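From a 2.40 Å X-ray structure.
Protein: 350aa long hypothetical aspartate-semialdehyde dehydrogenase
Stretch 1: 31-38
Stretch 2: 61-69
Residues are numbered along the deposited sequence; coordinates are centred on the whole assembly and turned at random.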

# COMPACT_ATOMS: atom_id res chain seq x y z
N GLU A 31 -28.90 24.53 -10.03
CA GLU A 31 -27.85 25.47 -10.42
C GLU A 31 -27.03 25.99 -9.24
O GLU A 31 -27.48 26.85 -8.48
CB GLU A 31 -28.46 26.65 -11.18
CG GLU A 31 -27.46 27.75 -11.54
CD GLU A 31 -28.05 28.80 -12.48
OE1 GLU A 31 -29.21 29.23 -12.26
OE2 GLU A 31 -27.36 29.21 -13.44
N LEU A 32 -25.82 25.46 -9.10
CA LEU A 32 -24.93 25.86 -8.03
C LEU A 32 -24.41 27.27 -8.31
O LEU A 32 -23.66 27.49 -9.27
CB LEU A 32 -23.76 24.88 -7.92
CG LEU A 32 -22.67 25.20 -6.90
CD1 LEU A 32 -23.27 25.31 -5.51
CD2 LEU A 32 -21.59 24.11 -6.95
N VAL A 33 -24.82 28.22 -7.47
CA VAL A 33 -24.42 29.60 -7.66
C VAL A 33 -23.54 30.13 -6.54
O VAL A 33 -22.97 31.21 -6.66
CB VAL A 33 -25.65 30.52 -7.78
CG1 VAL A 33 -26.54 30.04 -8.91
CG2 VAL A 33 -26.41 30.55 -6.45
N LYS A 34 -23.42 29.36 -5.46
CA LYS A 34 -22.60 29.78 -4.32
C LYS A 34 -21.96 28.63 -3.56
O LYS A 34 -22.61 27.64 -3.22
CB LYS A 34 -23.42 30.64 -3.34
CG LYS A 34 -23.74 32.03 -3.84
CD LYS A 34 -24.64 32.78 -2.88
CE LYS A 34 -24.85 34.21 -3.35
NZ LYS A 34 -25.67 34.98 -2.40
N VAL A 35 -20.67 28.77 -3.30
CA VAL A 35 -19.92 27.78 -2.56
C VAL A 35 -19.30 28.50 -1.39
O VAL A 35 -18.88 29.66 -1.50
CB VAL A 35 -18.80 27.13 -3.42
CG1 VAL A 35 -19.41 26.28 -4.51
CG2 VAL A 35 -17.92 28.22 -4.03
N SER A 36 -19.26 27.81 -0.26
CA SER A 36 -18.71 28.37 0.96
C SER A 36 -17.56 27.52 1.47
O SER A 36 -17.48 26.33 1.17
CB SER A 36 -19.82 28.45 2.02
OG SER A 36 -19.35 29.02 3.22
N ALA A 37 -16.67 28.15 2.22
CA ALA A 37 -15.51 27.47 2.78
C ALA A 37 -15.10 28.26 4.02
O ALA A 37 -15.86 29.09 4.51
CB ALA A 37 -14.37 27.44 1.77
N SER A 38 -13.89 27.99 4.51
CA SER A 38 -13.39 28.67 5.70
C SER A 38 -13.31 30.18 5.46
O SER A 38 -13.16 30.63 4.32
CB SER A 38 -12.01 28.12 6.08
OG SER A 38 -11.05 28.43 5.09
N GLU A 61 -17.90 25.82 -14.78
CA GLU A 61 -19.13 26.36 -14.23
C GLU A 61 -19.02 26.67 -12.74
O GLU A 61 -19.90 27.33 -12.17
CB GLU A 61 -20.30 25.40 -14.49
CG GLU A 61 -19.94 23.92 -14.49
CD GLU A 61 -19.42 23.43 -15.84
OE1 GLU A 61 -18.36 23.92 -16.29
OE2 GLU A 61 -20.07 22.55 -16.45
N VAL A 62 -17.93 26.23 -12.11
CA VAL A 62 -17.74 26.47 -10.68
C VAL A 62 -16.39 27.06 -10.27
O VAL A 62 -16.27 27.67 -9.21
CB VAL A 62 -17.96 25.17 -9.86
CG1 VAL A 62 -19.32 24.58 -10.16
CG2 VAL A 62 -16.86 24.17 -10.17
N GLN A 63 -15.38 26.89 -11.11
CA GLN A 63 -14.04 27.39 -10.80
C GLN A 63 -13.99 28.86 -10.40
O GLN A 63 -13.20 29.24 -9.53
CB GLN A 63 -13.08 27.15 -11.97
CG GLN A 63 -13.51 27.78 -13.29
CD GLN A 63 -12.41 27.75 -14.34
OE1 GLN A 63 -11.76 26.73 -14.54
NE2 GLN A 63 -12.21 28.88 -15.01
N ASP A 64 -14.81 29.69 -11.03
CA ASP A 64 -14.80 31.11 -10.72
C ASP A 64 -15.82 31.55 -9.67
O ASP A 64 -15.83 32.71 -9.26
CB ASP A 64 -14.97 31.94 -12.00
CG ASP A 64 -13.74 31.89 -12.89
OD1 ASP A 64 -12.62 32.16 -12.40
OD2 ASP A 64 -13.88 31.60 -14.10
N LEU A 65 -16.67 30.62 -9.23
CA LEU A 65 -17.67 30.93 -8.21
C LEU A 65 -16.97 31.51 -6.99
O LEU A 65 -16.01 30.93 -6.47
CB LEU A 65 -18.44 29.66 -7.81
CG LEU A 65 -19.32 29.01 -8.89
CD1 LEU A 65 -19.95 27.74 -8.35
CD2 LEU A 65 -20.39 30.00 -9.33
N PRO A 66 -17.44 32.67 -6.51
CA PRO A 66 -16.82 33.31 -5.34
C PRO A 66 -17.16 32.58 -4.05
O PRO A 66 -18.27 32.06 -3.91
CB PRO A 66 -17.39 34.72 -5.39
CG PRO A 66 -18.82 34.45 -5.82
CD PRO A 66 -18.65 33.40 -6.92
N ILE A 67 -16.21 32.54 -3.12
CA ILE A 67 -16.43 31.89 -1.83
C ILE A 67 -17.18 32.87 -0.93
O ILE A 67 -16.77 34.02 -0.76
CB ILE A 67 -15.10 31.50 -1.13
CG1 ILE A 67 -14.26 30.58 -2.03
CG2 ILE A 67 -15.40 30.79 0.19
CD1 ILE A 67 -14.89 29.23 -2.31
N VAL A 68 -18.29 32.42 -0.37
CA VAL A 68 -19.09 33.26 0.52
C VAL A 68 -19.04 32.69 1.94
O VAL A 68 -18.60 31.56 2.16
CB VAL A 68 -20.56 33.33 0.04
CG1 VAL A 68 -20.61 33.97 -1.34
CG2 VAL A 68 -21.17 31.93 -0.00
N SER A 69 -19.50 33.49 2.90
CA SER A 69 -19.51 33.06 4.28
C SER A 69 -20.65 32.06 4.48
O SER A 69 -21.45 31.82 3.58
CB SER A 69 -19.74 34.24 5.22
OG SER A 69 -21.11 34.61 5.23

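Two hydrogen bonds and a row of apolar contacts hold these stretches together. They bury 535 Å² between them, both sides summed. The two stretches approach each other as they run on: CA atoms lie 7.7 Å apart at Leu32 and Val62, 6.4 Å at Lys34 and Leu65, and 4.9 Å at Ser36 and Val68. Side chains therefore fill the gap at the first end, and backbone and side chain both take part at the other.

In the backbone hydrogen bond, Val68 N donates to Val35 O at 3.0 Å, with an angle of 162° at the hydrogen. The same carbonyl also receives a CA-H...O contact, with Ile67 CA 3.3 Å from Val35 O. Pro66 O lies 3.5 Å from Val35 O, but both are acceptors and no bond forms between them.

The second hydrogen bond uses a side chain. Ser36 OG donates to Val68 O at 2.9 Å, with chi1 in the t rotamer. A short hydroxyl suits this place because it reaches the neighbouring carbonyl directly. Ser36 CA also lies 3.4 Å from Val68 O, in a CA-H...O contact. Ser36 is buried, and this bond gives its hydroxyl a polar partner.

The apolar contacts begin with Leu32, which is buried and points toward the second stretch. Its CD2 lies 4.0 Å from Val62 CG1, and its CG lies 4.0 Å from Leu65 CD1. Leu65 also points toward the first stretch. Its CB packs against Val35 CG2 at 4.1 Å, so this one leucine touches both Leu32 and Val35. Its backbone is tied to the preceding turn by a hydrogen bond from Leu65 N to Val62 O, 3.0 Å long.

Val35 and Ile67 lie on the same side of the pairing. Val35 CG2 meets Ile67 CD1 at 3.6 Å. The CA-to-CB bond of Ile67 is directed to that side, but the end of the side chain comes nearer to the first stretch. Its other branch meets Ala37, with Ile67 CG2 3.8 Å from Ala37 CB. Branched isoleucine thus covers two residues, and the alanine methyl offers an apolar surface to Ile67 CG2. Val35 has the largest area covered by the other stretch; its carbonyl accepts the backbone bond and its apolar CG2 packs against Leu65 and Ile67.

Ser36 and Val68 face the other side. There Val68 CG2 lies 4.2 Å from Lys34 CB, so the lysine contributes aliphatic carbon, while its NZ is hydrogen-bonded elsewhere in the structure.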